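Local coordinates for protein dinoflagellate luciferase (Lingulodinium polyedrum, PDB 1VPR) that catalyses, in each of its three homologous luciferase domains, the third being the one described here, the oxidation of dinoflagellate luciferin by O2 with emission of blue light, at residues L106-N110 with F111-C115; F264-M267 with E268-R271. One frame throughout, in Å; residues are numbered along the deposited sequence.

Contact 1. Residues L106-N110 with F111-C115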
loop_
_atom_site.group_PDB
_atom_site.type_symbol
_atom_site.label_atom_id
_atom_site.label_comp_id
_atom_site.label_asym_id
_atom_site.label_seq_id
_atom_site.Cartn_x
_atom_site.Cartn_y
_atom_site.Cartn_z
ATOM N N LEU A 106 13.125 -12.354 9.257
ATOM C CA LEU A 106 12.149 -11.956 8.236
ATOM C C LEU A 106 11.300 -13.097 7.701
ATOM O O LEU A 106 11.727 -14.254 7.683
ATOM C CB LEU A 106 12.846 -11.275 7.072
ATOM C CG LEU A 106 13.383 -9.909 7.429
ATOM C CD1 LEU A 106 14.315 -9.473 6.319
ATOM C CD2 LEU A 106 12.229 -8.930 7.598
ATOM N N CYS A 107 10.094 -12.738 7.264
ATOM C CA CYS A 107 9.113 -13.668 6.723
ATOM C C CYS A 107 9.657 -14.429 5.535
ATOM O O CYS A 107 10.688 -14.065 4.963
ATOM C CB CYS A 107 7.852 -12.900 6.286
ATOM S SG CYS A 107 8.229 -11.581 5.063
ATOM N N PHE A 108 8.945 -15.489 5.172
ATOM C CA PHE A 108 9.300 -16.353 4.036
ATOM C C PHE A 108 10.728 -16.893 4.169
ATOM O O PHE A 108 11.411 -17.101 3.169
ATOM C CB PHE A 108 9.161 -15.591 2.710
ATOM C CG PHE A 108 7.728 -15.309 2.305
ATOM C CD1 PHE A 108 7.150 -14.076 2.572
ATOM C CD2 PHE A 108 6.960 -16.291 1.663
ATOM C CE1 PHE A 108 5.821 -13.811 2.211
ATOM C CE2 PHE A 108 5.627 -16.037 1.298
ATOM C CZ PHE A 108 5.059 -14.787 1.576
ATOM N N ASN A 109 11.155 -17.127 5.408
ATOM C CA ASN A 109 12.508 -17.610 5.687
ATOM C C ASN A 109 13.514 -16.628 5.108
ATOM O O ASN A 109 14.435 -17.010 4.389
ATOM C CB ASN A 109 12.712 -19.001 5.088
ATOM C CG ASN A 109 11.958 -20.056 5.860
ATOM O OD1 ASN A 109 12.053 -20.113 7.094
ATOM N ND2 ASN A 109 11.199 -20.895 5.157
ATOM N N ASN A 110 13.312 -15.351 5.438
ATOM C CA ASN A 110 14.149 -14.265 4.960
ATOM C C ASN A 110 14.086 -14.184 3.461
ATOM O O ASN A 110 15.100 -13.944 2.783
ATOM C CB ASN A 110 15.585 -14.441 5.405
ATOM C CG ASN A 110 15.733 -14.313 6.876
ATOM O OD1 ASN A 110 15.369 -13.283 7.461
ATOM N ND2 ASN A 110 16.258 -15.360 7.511
ATOM N N PHE A 111 12.871 -14.376 2.957
ATOM C CA PHE A 111 12.587 -14.340 1.545
ATOM C C PHE A 111 13.318 -15.413 0.726
ATOM O O PHE A 111 13.366 -15.322 -0.504
ATOM C CB PHE A 111 12.896 -12.936 1.013
ATOM C CG PHE A 111 12.078 -11.847 1.681
ATOM C CD1 PHE A 111 12.683 -10.895 2.487
ATOM C CD2 PHE A 111 10.709 -11.764 1.465
ATOM C CE1 PHE A 111 11.933 -9.856 3.068
ATOM C CE2 PHE A 111 9.946 -10.724 2.047
ATOM C CZ PHE A 111 10.570 -9.772 2.845
ATOM N N GLN A 112 13.852 -16.435 1.396
ATOM C CA GLN A 112 14.558 -17.511 0.677
ATOM C C GLN A 112 13.584 -18.563 0.153
ATOM O O GLN A 112 13.946 -19.407 -0.657
ATOM C CB GLN A 112 15.592 -18.179 1.582
ATOM C CG GLN A 112 16.659 -17.226 2.083
ATOM C CD GLN A 112 17.639 -17.909 3.004
ATOM O OE1 GLN A 112 18.751 -18.244 2.599
ATOM N NE2 GLN A 112 17.230 -18.137 4.246
ATOM N N ASP A 113 12.344 -18.516 0.629
ATOM C CA ASP A 113 11.325 -19.445 0.163
ATOM C C ASP A 113 11.169 -19.221 -1.336
ATOM O O ASP A 113 11.276 -18.080 -1.824
ATOM C CB ASP A 113 9.997 -19.164 0.874
ATOM C CG ASP A 113 9.949 -19.762 2.267
ATOM O OD1 ASP A 113 9.140 -19.301 3.102
ATOM O OD2 ASP A 113 10.723 -20.713 2.524
ATOM N N PRO A 114 10.917 -20.303 -2.096
ATOM C CA PRO A 114 10.752 -20.202 -3.551
ATOM C C PRO A 114 9.599 -19.245 -3.886
ATOM O O PRO A 114 8.464 -19.429 -3.425
ATOM C CB PRO A 114 10.435 -21.643 -3.978
ATOM C CG PRO A 114 10.938 -22.471 -2.861
ATOM C CD PRO A 114 10.633 -21.672 -1.633
ATOM N N CYS A 115 9.901 -18.232 -4.682
ATOM C CA CYS A 115 8.905 -17.239 -5.062
ATOM C C CYS A 115 8.272 -17.519 -6.428
ATOM O O CYS A 115 8.969 -17.713 -7.414
ATOM C CB CYS A 115 9.555 -15.855 -5.083
ATOM S SG CYS A 115 8.375 -14.510 -5.325
#
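Asn109 O is gripped twice by Gln112, whose backbone N (3.1 Å) and side-chain NE2 (3.0 Å) reach Asn109 O from opposite faces of its carbonyl plane. This turn illustrates a rarity, a short left-handed helix: Phe108 to Phe111 all have positive phi, and Phe111 N closes the coil on Cys107 O at 3.0 Å. As the chain leaves it, Asp113 N returns to Phe108 O (3.1 Å), a bond spanning five residues. A short side-chain bond joins Asn109 to Asp113. ND2 of Asn109 meets the syn side of Asp113 OD2 at 2.7 Å, almost straight at 168°, although the amide and carboxylate planes stand 84° apart. The apolar side faces the barrel of the catalytic domain, with Leu106 and Phe111 both touching Ile298 of strand 297-307. Arg274 serves the same motif from strand 271-282, bonding to Phe111 O and Asp113 O and making a cation-pi contact with the Phe108 ring. Leu106 CD1 meets the Phe111 ring obliquely, 4.0 Å from its CE1. With chi1 at 57°, Cys107 SG sits between its backbone N and carbonyl carbon, which brings the sulfur obliquely against that ring, 3.6 Å from Phe111 CE2.

Contact 2. Residues F264-M267 with E268-R271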
loop_
_atom_site.group_PDB
_atom_site.type_symbol
_atom_site.label_atom_id
_atom_site.label_comp_id
_atom_site.label_asym_id
_atom_site.label_seq_id
_atom_site.Cartn_x
_atom_site.Cartn_y
_atom_site.Cartn_z
ATOM N N PHE A 264 1.933 -9.333 -2.817
ATOM C CA PHE A 264 1.140 -8.604 -3.797
ATOM C C PHE A 264 1.626 -8.982 -5.176
ATOM O O PHE A 264 2.809 -8.880 -5.451
ATOM C CB PHE A 264 1.281 -7.083 -3.642
ATOM C CG PHE A 264 0.645 -6.544 -2.407
ATOM C CD1 PHE A 264 1.320 -6.560 -1.203
ATOM C CD2 PHE A 264 -0.676 -6.111 -2.431
ATOM C CE1 PHE A 264 0.689 -6.167 -0.028
ATOM C CE2 PHE A 264 -1.311 -5.713 -1.266
ATOM C CZ PHE A 264 -0.632 -5.745 -0.061
ATOM N N TRP A 265 0.702 -9.411 -6.026
ATOM C CA TRP A 265 1.014 -9.764 -7.401
ATOM C C TRP A 265 0.873 -8.510 -8.234
ATOM O O TRP A 265 -0.215 -7.948 -8.314
ATOM C CB TRP A 265 0.034 -10.800 -7.942
ATOM C CG TRP A 265 0.352 -12.208 -7.558
ATOM C CD1 TRP A 265 -0.261 -12.953 -6.598
ATOM C CD2 TRP A 265 1.363 -13.047 -8.140
ATOM N NE1 TRP A 265 0.306 -14.212 -6.534
ATOM C CE2 TRP A 265 1.302 -14.297 -7.474
ATOM C CE3 TRP A 265 2.310 -12.868 -9.155
ATOM C CZ2 TRP A 265 2.152 -15.362 -7.798
ATOM C CZ3 TRP A 265 3.165 -13.940 -9.476
ATOM C CH2 TRP A 265 3.072 -15.161 -8.800
ATOM N N GLU A 266 1.970 -8.073 -8.845
ATOM C CA GLU A 266 1.964 -6.887 -9.707
ATOM C C GLU A 266 1.666 -7.481 -11.083
ATOM O O GLU A 266 2.552 -8.047 -11.746
ATOM C CB GLU A 266 3.343 -6.225 -9.670
ATOM C CG GLU A 266 3.492 -4.964 -10.513
ATOM C CD GLU A 266 4.900 -4.396 -10.413
ATOM O OE1 GLU A 266 5.827 -5.057 -10.938
ATOM O OE2 GLU A 266 5.076 -3.310 -9.793
HETATM N N MSE A 267 0.407 -7.349 -11.505
HETATM C CA MSE A 267 -0.062 -7.956 -12.729
HETATM C C MSE A 267 0.640 -7.590 -14.028
HETATM O O MSE A 267 0.796 -8.439 -14.900
HETATM C CB MSE A 267 -1.566 -7.730 -12.863
HETATM C CG MSE A 267 -2.405 -8.261 -11.685
HETATM SE SE MSE A 267 -2.027 -10.119 -11.302
HETATM C CE MSE A 267 -2.229 -10.813 -13.107
ATOM N N GLU A 268 1.089 -6.355 -14.177
ATOM C CA GLU A 268 1.746 -5.994 -15.429
ATOM C C GLU A 268 3.155 -6.552 -15.635
ATOM O O GLU A 268 3.660 -6.535 -16.767
ATOM C CB GLU A 268 1.762 -4.477 -15.577
ATOM C CG GLU A 268 0.381 -3.897 -15.733
ATOM C CD GLU A 268 -0.466 -4.016 -14.476
ATOM O OE1 GLU A 268 0.018 -3.656 -13.384
ATOM O OE2 GLU A 268 -1.631 -4.452 -14.590
ATOM N N SER A 269 3.784 -7.044 -14.565
ATOM C CA SER A 269 5.140 -7.600 -14.636
ATOM C C SER A 269 5.175 -9.094 -14.298
ATOM O O SER A 269 6.154 -9.795 -14.586
ATOM C CB SER A 269 6.050 -6.855 -13.668
ATOM O OG SER A 269 5.716 -7.182 -12.324
ATOM N N GLY A 270 4.100 -9.581 -13.693
ATOM C CA GLY A 270 4.029 -10.985 -13.316
ATOM C C GLY A 270 4.855 -11.288 -12.082
ATOM O O GLY A 270 5.078 -12.464 -11.744
ATOM N N ARG A 271 5.308 -10.242 -11.390
ATOM C CA ARG A 271 6.133 -10.432 -10.186
ATOM C C ARG A 271 5.313 -10.502 -8.892
ATOM O O ARG A 271 4.315 -9.795 -8.746
ATOM C CB ARG A 271 7.155 -9.298 -10.071
ATOM C CG ARG A 271 8.233 -9.312 -11.139
ATOM C CD ARG A 271 9.235 -8.191 -10.882
ATOM N NE ARG A 271 8.607 -6.878 -10.984
ATOM C CZ ARG A 271 9.207 -5.744 -10.622
ATOM N NH1 ARG A 271 8.580 -4.574 -10.741
ATOM N NH2 ARG A 271 10.440 -5.785 -10.130
#
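Backbone bonds first tie Glu266 across the turn. Glu266 N donates to Arg271 O at 2.9 Å, and Glu266 O takes both Gly270 N, at 2.9 Å, and Ser269 N, which lies above the carbonyl plane. The polar side-chain bonds gather on one carboxylate oxygen. Glu266 OE1 receives Ser269 OG on its anti lone pair, at a short 2.5 Å, and the Arg271 NH1 salt bridge on its syn lone pair, at 2.8 Å; Arg271 NE adds a weak bond. An extended side chain, with CG anti to the backbone N (chi1 -180°), lets Glu266 run alongside Arg271 in the same direction, their planar ends turned 38° apart. The other oxygen, OE2, is held by His199. Replacing Glu266 by alanine removes the carboxylate and would probably leave the Arg271 guanidinium and Ser269 hydroxyl without their shared acceptor, and His199 without this bond. Ser269 OG also accepts from Arg271 N at 3.2 Å, an ST turn. At the ring edge, near its plane, Trp265 CZ3 lies 3.3 Å from Gly270 O. Gly270, whose positive phi suits glycine, forms with Arg271 the two-residue side of a G1 beta bulge opposite Glu266, in the hairpin joining strands 259-266 and 271-282.

Overall arrangement
Both contacts are tight local turns of the luciferase catalytic domain, about 18 Å apart between centres and about 6 Å between nearest atoms, without touching. Contact 2 is the more buried and lies nearer the centre of the chain; contact 1 is partly buried, with exposed polar side chains on one side and aromatic ones against the barrel. Strand 271-282 relates them: 264-271 leads into it and contact 1 packs against it, while Ile261 of the preceding strand touches Cys107 and Phe108. Their chemistry differs accordingly. The left-handed coil pairs a carboxylate with a neutral amide near the surface, whereas the hairpin pairs a buried one with arginine, serine and histidine.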